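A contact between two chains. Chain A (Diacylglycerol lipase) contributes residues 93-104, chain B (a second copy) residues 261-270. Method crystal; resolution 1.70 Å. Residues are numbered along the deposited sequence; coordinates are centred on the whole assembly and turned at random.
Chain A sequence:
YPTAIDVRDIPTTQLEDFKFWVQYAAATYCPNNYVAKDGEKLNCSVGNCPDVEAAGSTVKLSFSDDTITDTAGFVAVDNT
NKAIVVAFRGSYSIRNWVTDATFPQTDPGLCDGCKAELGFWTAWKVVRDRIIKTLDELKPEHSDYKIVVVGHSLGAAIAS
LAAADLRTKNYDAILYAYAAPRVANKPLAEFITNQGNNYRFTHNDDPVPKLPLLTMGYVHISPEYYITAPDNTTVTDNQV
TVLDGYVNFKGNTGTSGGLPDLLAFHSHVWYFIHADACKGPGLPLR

Chain A 93-104: SIRNWVTDATFP
Chain B (261-270) DLLAFHSHVW

Two copies of the lipase meet here through short helical segments, with no direct hydrogen bond between the stretches; apolar packing, an arginine laid beside a phenylalanine and two bridging waters make up most of the contact, which buries 545 Å² summed over both sides.

The backbones set the frame. In chain A, residues 94-98 are helical, Val98(A) to Ala101(A) form a type I turn closed by Ala101(A) N to Val98(A) O at 2.8 Å, and Ala101(A) leaves helical space at phi/psi 61/24. Thr102(A) is extended at -130/139, and Phe103(A) follows in a loop at -138/75. Ser93(A), chi1 t, caps the helix: its OG accepts from Asn96(A) N at 3.1 Å. In chain B, a 3-10 segment spans 262-264, and 265-268 keep helical phi/psi without the regular bonds. Just before the 3-10 segment, Asp261(B) OD1 accepts from Leu263(B) N at 2.9 Å. The register brings Thr99(A) CA within 4.5 Å of His266(B) CA, and Val98(A) CA within 6.2 Å of Leu263(B) CA.

Apolar packing centres on Val98(A), whose CB points toward chain B. With chi1 m, its CG2 lies 3.9 Å from Phe265(B) CB and 4.3 Å from Leu262(B) CD1; a compact beta-branched side chain fits this close approach. Ile94(A), one helical turn earlier and m,m, places CG2 4.1 Å from the same Leu262(B) CD1. Both leucines are t,p, and although their CA-to-CB bonds run sideways, their ends come nearer to chain A. Leu263(B) CD1 thereby reaches the ring edge of Phe103(A) (chi1 m, chi2 -86°) at 3.9 Å from CE2, and lies 4.4 Å from Ala101(A) CB. The small Ala101(A) methyl also sits 4.0 Å from His266(B) CD2.

Aromatic and cationic groups meet around Phe265(B), chi1 t and chi2 79°, whose CA-to-CB bond points toward chain A. The aliphatic base of Arg95(A) makes an off-centre CH-pi contact, with CB 4.2 Å from the Phe265(B) ring centroid and 29° off its normal. Arginine suits the place because its methylene base can pack on the ring while the long side chain carries the guanidinium past it. Its p,t,m rotamer, chi4 168°, carries NE to 3.5 Å from Phe265(B) CE2, which lies over one guanidinium face, while NH2 is 4.1 Å from Val269(B) CG1, near the guanidinium plane. Thr99(A) OG1 approaches the ring edge, 3.4 Å from Phe265(B) CD2; with chi1 m, that hydroxyl donates to Arg95(A) O at 2.6 Å, so its polarity is satisfied within its own chain.

The closest approach, Thr99(A) O to His266(B) CB at 3.0 Å, is a tight contact between backbone oxygen and side-chain carbon, with His266(B) at chi1 p, chi2 98°.

Water supplies the polar links. One water donates to Val98(A) O at 2.6 Å and to Leu263(B) O at 2.8 Å, and accepts from His266(B) N at 2.9 Å. A second donates to Thr99(A) O at 2.9 Å and accepts from Trp270(B) NE1 at 3.2 Å, joining the turn to an indole (chi1 m, chi2 96°) that makes no direct contact with the chain A stretch.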

# COMPACT_ATOMS: atom_id res chain seq x y z
N SER A 93 -1.91 -5.61 2.45
CA SER A 93 -1.94 -4.16 2.49
C SER A 93 -0.67 -3.65 3.15
O SER A 93 -0.52 -3.69 4.37
CB SER A 93 -3.16 -3.65 3.25
OG SER A 93 -3.09 -2.24 3.43
N ILE A 94 0.21 -3.10 2.32
CA ILE A 94 1.46 -2.52 2.80
C ILE A 94 1.16 -1.25 3.58
O ILE A 94 1.78 -0.98 4.61
CB ILE A 94 2.42 -2.19 1.65
CG1 ILE A 94 2.81 -3.47 0.91
CG2 ILE A 94 3.66 -1.48 2.17
CD1 ILE A 94 3.66 -4.43 1.74
N ARG A 95 0.19 -0.47 3.11
CA ARG A 95 -0.14 0.76 3.81
C ARG A 95 -0.63 0.47 5.24
O ARG A 95 -0.25 1.16 6.17
CB ARG A 95 -1.16 1.61 3.02
CG ARG A 95 -2.58 1.07 2.96
CD ARG A 95 -3.50 2.02 2.18
NE ARG A 95 -3.82 3.23 2.93
CZ ARG A 95 -4.40 4.31 2.41
NH1 ARG A 95 -4.75 4.35 1.13
NH2 ARG A 95 -4.65 5.37 3.18
N ASN A 96 -1.43 -0.58 5.42
CA ASN A 96 -1.89 -0.89 6.77
C ASN A 96 -0.76 -1.36 7.66
O ASN A 96 -0.73 -1.08 8.87
CB ASN A 96 -3.00 -1.94 6.72
CG ASN A 96 -4.33 -1.35 6.26
OD1 ASN A 96 -4.42 -0.16 5.94
ND2 ASN A 96 -5.36 -2.18 6.21
N TRP A 97 0.20 -2.06 7.07
CA TRP A 97 1.35 -2.55 7.81
C TRP A 97 2.21 -1.40 8.35
O TRP A 97 2.69 -1.44 9.48
CB TRP A 97 2.19 -3.46 6.89
CG TRP A 97 3.39 -4.02 7.52
CD1 TRP A 97 3.45 -4.73 8.68
CD2 TRP A 97 4.74 -3.96 7.02
NE1 TRP A 97 4.75 -5.11 8.93
CE2 TRP A 97 5.56 -4.65 7.93
CE3 TRP A 97 5.32 -3.38 5.88
CZ2 TRP A 97 6.93 -4.77 7.76
CZ3 TRP A 97 6.70 -3.51 5.71
CH2 TRP A 97 7.48 -4.20 6.64
N VAL A 98 2.41 -0.36 7.53
CA VAL A 98 3.28 0.73 7.94
C VAL A 98 2.60 1.95 8.56
O VAL A 98 3.30 2.78 9.14
CB VAL A 98 4.13 1.25 6.73
CG1 VAL A 98 4.95 0.12 6.12
CG2 VAL A 98 3.26 1.92 5.68
N THR A 99 1.27 2.06 8.48
CA THR A 99 0.61 3.33 8.82
C THR A 99 0.82 3.76 10.28
O THR A 99 0.97 4.96 10.55
CB THR A 99 -0.89 3.27 8.49
OG1 THR A 99 -1.05 3.41 7.07
CG2 THR A 99 -1.66 4.42 9.15
N ASP A 100 0.89 2.82 11.21
CA ASP A 100 1.21 3.14 12.61
C ASP A 100 2.66 3.61 12.82
O ASP A 100 2.96 4.30 13.80
CB ASP A 100 0.96 1.94 13.50
CG ASP A 100 -0.49 1.78 13.87
OD1 ASP A 100 -1.28 2.71 13.61
OD2 ASP A 100 -0.83 0.72 14.43
N ALA A 101 3.55 3.20 11.92
CA ALA A 101 4.96 3.56 11.95
C ALA A 101 5.62 3.07 13.24
O ALA A 101 6.64 3.61 13.66
CB ALA A 101 5.14 5.07 11.80
N THR A 102 5.02 2.04 13.84
CA THR A 102 5.56 1.43 15.06
C THR A 102 5.62 -0.08 14.87
O THR A 102 4.72 -0.67 14.29
CB THR A 102 4.69 1.79 16.30
OG1 THR A 102 5.21 1.11 17.45
CG2 THR A 102 3.25 1.38 16.10
N PHE A 103 6.70 -0.69 15.35
CA PHE A 103 6.91 -2.13 15.16
C PHE A 103 7.46 -2.73 16.46
O PHE A 103 8.65 -3.02 16.57
CB PHE A 103 7.90 -2.40 14.01
CG PHE A 103 7.42 -1.92 12.65
CD1 PHE A 103 6.61 -2.71 11.86
CD2 PHE A 103 7.81 -0.68 12.17
CE1 PHE A 103 6.18 -2.27 10.60
CE2 PHE A 103 7.39 -0.23 10.93
CZ PHE A 103 6.58 -1.03 10.14
N PRO A 104 6.58 -2.89 17.46
CA PRO A 104 7.04 -3.40 18.76
C PRO A 104 7.60 -4.81 18.69
O PRO A 104 7.16 -5.63 17.87
CB PRO A 104 5.77 -3.38 19.61
CG PRO A 104 4.65 -3.39 18.64
CD PRO A 104 5.14 -2.62 17.45
N ASP B 261 9.29 8.66 1.07
CA ASP B 261 9.60 7.64 2.08
C ASP B 261 8.36 6.81 2.43
O ASP B 261 7.34 7.34 2.91
CB ASP B 261 10.15 8.34 3.33
CG ASP B 261 10.75 7.38 4.35
OD1 ASP B 261 10.38 6.19 4.40
OD2 ASP B 261 11.60 7.84 5.15
N LEU B 262 8.43 5.49 2.19
CA LEU B 262 7.31 4.59 2.49
C LEU B 262 6.92 4.65 3.95
O LEU B 262 5.74 4.56 4.30
CB LEU B 262 7.65 3.15 2.10
CG LEU B 262 6.69 2.04 2.54
CD1 LEU B 262 5.34 2.24 1.89
CD2 LEU B 262 7.26 0.69 2.13
N LEU B 263 7.91 4.81 4.82
CA LEU B 263 7.62 4.78 6.25
C LEU B 263 7.03 6.11 6.72
O LEU B 263 6.56 6.23 7.86
CB LEU B 263 8.88 4.43 7.04
CG LEU B 263 8.65 4.16 8.52
CD1 LEU B 263 7.68 3.02 8.78
CD2 LEU B 263 9.99 3.89 9.19
N ALA B 264 6.99 7.09 5.84
CA ALA B 264 6.36 8.37 6.18
C ALA B 264 4.87 8.33 5.89
O ALA B 264 4.19 9.34 6.00
CB ALA B 264 7.02 9.51 5.41
N PHE B 265 4.36 7.16 5.52
CA PHE B 265 2.96 7.07 5.14
C PHE B 265 1.99 7.48 6.24
O PHE B 265 0.89 7.96 5.95
CB PHE B 265 2.60 5.66 4.65
CG PHE B 265 1.31 5.63 3.89
CD1 PHE B 265 1.28 6.03 2.56
CD2 PHE B 265 0.12 5.29 4.51
CE1 PHE B 265 0.08 6.05 1.84
CE2 PHE B 265 -1.08 5.30 3.81
CZ PHE B 265 -1.10 5.69 2.48
N HIS B 266 2.37 7.32 7.50
CA HIS B 266 1.52 7.78 8.60
C HIS B 266 1.07 9.23 8.41
O HIS B 266 -0.05 9.59 8.75
CB HIS B 266 2.25 7.65 9.94
CG HIS B 266 3.45 8.53 10.06
ND1 HIS B 266 3.41 9.75 10.71
CD2 HIS B 266 4.72 8.38 9.61
CE1 HIS B 266 4.61 10.31 10.65
NE2 HIS B 266 5.42 9.50 9.99
N SER B 267 1.95 10.06 7.85
CA SER B 267 1.64 11.48 7.65
C SER B 267 0.48 11.66 6.66
O SER B 267 -0.22 12.66 6.71
CB SER B 267 2.87 12.24 7.16
OG SER B 267 3.92 12.17 8.13
N HIS B 268 0.27 10.67 5.79
CA HIS B 268 -0.73 10.79 4.74
C HIS B 268 -2.16 10.79 5.27
O HIS B 268 -3.05 11.39 4.66
CB HIS B 268 -0.57 9.63 3.73
CG HIS B 268 -1.43 9.76 2.51
ND1 HIS B 268 -1.38 10.86 1.68
CD2 HIS B 268 -2.34 8.92 1.97
CE1 HIS B 268 -2.23 10.69 0.67
NE2 HIS B 268 -2.82 9.52 0.83
N VAL B 269 -2.38 10.12 6.40
CA VAL B 269 -3.76 9.92 6.84
C VAL B 269 -4.23 10.96 7.86
O VAL B 269 -5.40 10.95 8.24
CB VAL B 269 -3.95 8.51 7.42
CG1 VAL B 269 -3.44 7.46 6.44
CG2 VAL B 269 -3.26 8.36 8.76
N TRP B 270 -3.34 11.86 8.28
CA TRP B 270 -3.74 12.87 9.23
C TRP B 270 -3.67 14.24 8.57
O TRP B 270 -2.61 14.89 8.57
CB TRP B 270 -2.82 12.83 10.47
CG TRP B 270 -2.85 11.52 11.22
CD1 TRP B 270 -1.99 10.47 11.08
CD2 TRP B 270 -3.82 11.12 12.20
NE1 TRP B 270 -2.36 9.44 11.91
CE2 TRP B 270 -3.47 9.81 12.62
CE3 TRP B 270 -4.94 11.73 12.76
CZ2 TRP B 270 -4.21 9.11 13.57
CZ3 TRP B 270 -5.67 11.03 13.73
CH2 TRP B 270 -5.30 9.74 14.12
O HOH W 1 4.05 5.16 8.30
O HOH W 2 -0.69 6.77 12.05